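Long-range contact in immunoreactive 84kD antigen PG93 (Porphyromonas gingivalis, PDB 5M11), which is an essential surface component of the type-IX secretion system and binds calcium and zinc ions: residues Ile691-Thr705 with Ser734-Ser746. Numbering follows the deposited sequence.
Sequences IAGLQAGCSVKITDT and SGVYAVAVYDPVS. With CA (calcium ion), chain K.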
# COMPACT_ATOMS: atom_id res chain seq x y z
N ILE A 691 -27.61 -12.54 2.65
CA ILE A 691 -27.55 -13.32 1.41
C ILE A 691 -26.17 -13.11 0.90
O ILE A 691 -25.77 -11.95 0.75
CB ILE A 691 -28.64 -13.00 0.33
CG1 ILE A 691 -30.09 -12.93 0.91
CG2 ILE A 691 -28.55 -13.96 -0.86
CD1 ILE A 691 -30.56 -14.09 1.75
N ALA A 692 -25.40 -14.18 0.70
CA ALA A 692 -24.02 -14.05 0.24
C ALA A 692 -23.75 -14.99 -0.94
O ALA A 692 -24.63 -15.78 -1.31
CB ALA A 692 -23.06 -14.31 1.38
N GLY A 693 -22.57 -14.85 -1.56
CA GLY A 693 -22.16 -15.60 -2.74
C GLY A 693 -22.90 -15.21 -4.00
O GLY A 693 -22.88 -15.95 -4.99
N LEU A 694 -23.55 -14.02 -4.01
CA LEU A 694 -24.31 -13.50 -5.13
C LEU A 694 -23.41 -12.93 -6.22
O LEU A 694 -22.18 -12.97 -6.11
CB LEU A 694 -25.26 -12.38 -4.66
CG LEU A 694 -26.41 -12.73 -3.75
CD1 LEU A 694 -26.99 -11.52 -3.19
CD2 LEU A 694 -27.49 -13.44 -4.49
N GLN A 695 -24.05 -12.37 -7.27
CA GLN A 695 -23.43 -11.70 -8.41
C GLN A 695 -24.11 -10.35 -8.54
O GLN A 695 -25.33 -10.31 -8.45
CB GLN A 695 -23.58 -12.56 -9.69
CG GLN A 695 -22.53 -12.31 -10.76
CD GLN A 695 -21.26 -13.11 -10.53
OE1 GLN A 695 -21.12 -14.25 -10.98
NE2 GLN A 695 -20.30 -12.51 -9.86
N ALA A 696 -23.36 -9.24 -8.65
CA ALA A 696 -23.93 -7.90 -8.76
C ALA A 696 -24.80 -7.78 -10.01
O ALA A 696 -24.39 -8.23 -11.08
CB ALA A 696 -22.83 -6.86 -8.78
N GLY A 697 -26.00 -7.23 -9.83
CA GLY A 697 -27.01 -7.06 -10.88
C GLY A 697 -28.14 -8.08 -10.84
O GLY A 697 -29.05 -8.04 -11.68
N CYS A 698 -28.10 -9.00 -9.86
CA CYS A 698 -29.06 -10.07 -9.69
C CYS A 698 -30.32 -9.59 -9.03
O CYS A 698 -30.27 -8.75 -8.13
CB CYS A 698 -28.43 -11.21 -8.88
SG CYS A 698 -27.55 -12.45 -9.86
N SER A 699 -31.45 -10.19 -9.42
CA SER A 699 -32.71 -9.95 -8.75
C SER A 699 -32.74 -10.88 -7.54
O SER A 699 -32.39 -12.06 -7.68
CB SER A 699 -33.88 -10.22 -9.69
OG SER A 699 -35.11 -10.15 -8.98
N VAL A 700 -33.06 -10.36 -6.35
CA VAL A 700 -33.11 -11.15 -5.12
C VAL A 700 -34.45 -10.87 -4.47
O VAL A 700 -34.72 -9.71 -4.14
CB VAL A 700 -31.89 -10.90 -4.17
CG1 VAL A 700 -32.01 -11.70 -2.87
CG2 VAL A 700 -30.57 -11.23 -4.86
N LYS A 701 -35.32 -11.91 -4.35
CA LYS A 701 -36.65 -11.76 -3.74
C LYS A 701 -36.91 -12.86 -2.69
O LYS A 701 -36.63 -14.04 -2.92
CB LYS A 701 -37.79 -11.71 -4.79
CG LYS A 701 -38.05 -12.99 -5.58
CD LYS A 701 -38.98 -12.78 -6.77
CE LYS A 701 -38.25 -12.68 -8.09
NZ LYS A 701 -37.49 -11.41 -8.20
N ILE A 702 -37.42 -12.44 -1.51
CA ILE A 702 -37.71 -13.31 -0.38
C ILE A 702 -39.21 -13.56 -0.30
O ILE A 702 -39.99 -12.60 -0.26
CB ILE A 702 -37.12 -12.74 0.94
CG1 ILE A 702 -35.61 -12.42 0.79
CG2 ILE A 702 -37.37 -13.69 2.12
CD1 ILE A 702 -35.04 -11.44 1.77
N THR A 703 -39.62 -14.84 -0.29
CA THR A 703 -41.02 -15.25 -0.20
C THR A 703 -41.27 -16.25 0.91
O THR A 703 -40.38 -17.03 1.27
CB THR A 703 -41.52 -15.88 -1.51
OG1 THR A 703 -40.87 -17.13 -1.74
CG2 THR A 703 -41.40 -14.97 -2.71
N ASP A 704 -42.53 -16.31 1.38
CA ASP A 704 -42.96 -17.30 2.36
C ASP A 704 -43.24 -18.61 1.61
O ASP A 704 -43.17 -18.62 0.37
CB ASP A 704 -44.19 -16.81 3.16
CG ASP A 704 -45.45 -16.44 2.38
OD1 ASP A 704 -45.41 -16.51 1.13
OD2 ASP A 704 -46.45 -16.05 3.01
N THR A 705 -43.54 -19.70 2.34
CA THR A 705 -43.80 -21.01 1.72
C THR A 705 -44.98 -20.91 0.74
O THR A 705 -45.00 -21.65 -0.25
CB THR A 705 -43.98 -22.11 2.77
OG1 THR A 705 -43.31 -21.73 3.97
CG2 THR A 705 -43.45 -23.45 2.29
N SER A 734 -42.21 -17.47 12.48
CA SER A 734 -41.40 -18.67 12.26
C SER A 734 -41.81 -19.31 10.93
O SER A 734 -42.89 -19.01 10.41
CB SER A 734 -41.57 -19.65 13.41
OG SER A 734 -41.19 -19.06 14.64
N GLY A 735 -40.94 -20.14 10.38
CA GLY A 735 -41.22 -20.82 9.12
C GLY A 735 -40.02 -20.92 8.21
O GLY A 735 -38.90 -20.54 8.60
N VAL A 736 -40.25 -21.45 7.01
CA VAL A 736 -39.24 -21.64 5.98
C VAL A 736 -39.47 -20.58 4.93
O VAL A 736 -40.55 -20.49 4.35
CB VAL A 736 -39.24 -23.08 5.41
CG1 VAL A 736 -38.55 -23.16 4.06
CG2 VAL A 736 -38.59 -24.04 6.40
N TYR A 737 -38.46 -19.73 4.74
CA TYR A 737 -38.51 -18.63 3.79
C TYR A 737 -37.60 -18.97 2.61
O TYR A 737 -36.79 -19.89 2.72
CB TYR A 737 -38.13 -17.30 4.48
CG TYR A 737 -39.15 -16.92 5.54
CD1 TYR A 737 -40.26 -16.15 5.22
CD2 TYR A 737 -39.07 -17.42 6.84
CE1 TYR A 737 -41.24 -15.85 6.16
CE2 TYR A 737 -40.05 -17.14 7.79
CZ TYR A 737 -41.13 -16.36 7.44
OH TYR A 737 -42.11 -16.06 8.36
N ALA A 738 -37.81 -18.30 1.47
CA ALA A 738 -37.06 -18.62 0.27
C ALA A 738 -36.51 -17.38 -0.38
O ALA A 738 -37.16 -16.33 -0.42
CB ALA A 738 -37.93 -19.37 -0.72
N VAL A 739 -35.31 -17.54 -0.93
CA VAL A 739 -34.54 -16.53 -1.63
C VAL A 739 -34.44 -16.97 -3.10
O VAL A 739 -33.81 -18.00 -3.41
CB VAL A 739 -33.16 -16.35 -0.95
CG1 VAL A 739 -32.35 -15.24 -1.61
CG2 VAL A 739 -33.32 -16.08 0.54
N ALA A 740 -35.11 -16.21 -3.98
CA ALA A 740 -35.08 -16.46 -5.42
C ALA A 740 -34.13 -15.47 -6.05
O ALA A 740 -34.34 -14.25 -5.95
CB ALA A 740 -36.47 -16.35 -6.00
N VAL A 741 -33.05 -15.99 -6.64
CA VAL A 741 -32.00 -15.20 -7.28
C VAL A 741 -32.05 -15.42 -8.78
O VAL A 741 -31.83 -16.53 -9.24
CB VAL A 741 -30.57 -15.48 -6.72
CG1 VAL A 741 -29.55 -14.56 -7.38
CG2 VAL A 741 -30.53 -15.34 -5.21
N TYR A 742 -32.31 -14.35 -9.53
CA TYR A 742 -32.32 -14.42 -10.98
C TYR A 742 -31.35 -13.41 -11.59
O TYR A 742 -31.42 -12.22 -11.28
CB TYR A 742 -33.74 -14.19 -11.53
CG TYR A 742 -33.82 -14.15 -13.04
CD1 TYR A 742 -33.76 -15.33 -13.79
CD2 TYR A 742 -33.95 -12.95 -13.72
CE1 TYR A 742 -33.83 -15.30 -15.19
CE2 TYR A 742 -34.02 -12.91 -15.11
CZ TYR A 742 -33.96 -14.09 -15.84
OH TYR A 742 -34.04 -14.05 -17.21
N ASP A 743 -30.45 -13.88 -12.46
CA ASP A 743 -29.56 -12.97 -13.15
C ASP A 743 -30.14 -12.73 -14.56
O ASP A 743 -30.39 -13.69 -15.29
CB ASP A 743 -28.07 -13.42 -13.14
CG ASP A 743 -27.61 -14.46 -14.14
OD1 ASP A 743 -28.30 -15.50 -14.27
OD2 ASP A 743 -26.51 -14.31 -14.68
N PRO A 744 -30.46 -11.45 -14.90
CA PRO A 744 -31.08 -11.18 -16.22
C PRO A 744 -30.18 -11.52 -17.41
O PRO A 744 -30.70 -11.91 -18.47
CB PRO A 744 -31.41 -9.68 -16.18
CG PRO A 744 -30.63 -9.12 -15.04
CD PRO A 744 -30.28 -10.22 -14.10
N VAL A 745 -28.85 -11.43 -17.21
CA VAL A 745 -27.76 -11.66 -18.17
C VAL A 745 -27.66 -13.13 -18.68
O VAL A 745 -27.59 -13.33 -19.90
CB VAL A 745 -26.40 -11.19 -17.61
CG1 VAL A 745 -26.13 -9.74 -18.00
CG2 VAL A 745 -26.32 -11.36 -16.09
N SER A 746 -27.64 -14.14 -17.76
CA SER A 746 -27.54 -15.57 -18.13
C SER A 746 -28.91 -16.25 -18.30
O SER A 746 -28.97 -17.34 -18.88
CB SER A 746 -26.71 -16.33 -17.09
OG SER A 746 -27.04 -17.70 -17.00
CA CA K . -23.91 -13.72 -14.86
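Ser699, Lys701 and Thr703 pair respectively with Tyr742, Ala740 and Ala738, each through backbone N and O, giving six hydrogen bonds of 2.8 to 3.0 Å between strands 699-703 and 735-742. N-to-C directions 162° apart, with the paired bonds, make the strands antiparallel; Ala740 N to Lys701 O is nearly straight (177° at the hydrogen). Past the last bridge, Thr705 OG1 donates to Val736 O at 3.0 Å, within the plane of that carbonyl.

Apolar packing joins two layers. Ile691, in strand 689-692 of a second sheet, and Leu694, in the loop after it, face Val739 and Val741, consistent with a C-terminal beta-sandwich that follows the last propeller blade. Ile691 CD1 meets Val739 CG2 tip to tip at 3.6 Å, while Leu694 CD2 sits 3.7 Å from both Val741 CG1 and Val741 CG2. Within the sheet, on the same face, Val700 CG1 touches Val739 CG1 and its CG2 lies alongside Val741 CG2.

On the other face, Lys701 CG lies 3.7 Å from Ala740 CB; bends at chi3 (101°) and chi4 bring NZ to Ser699 OG, a weak bond, and to Gln712 OE1.

Asp743 CB abuts Cys698 SG at 3.5 Å, and Asp743 OD2 binds calcium at 2.7 Å with Glu670.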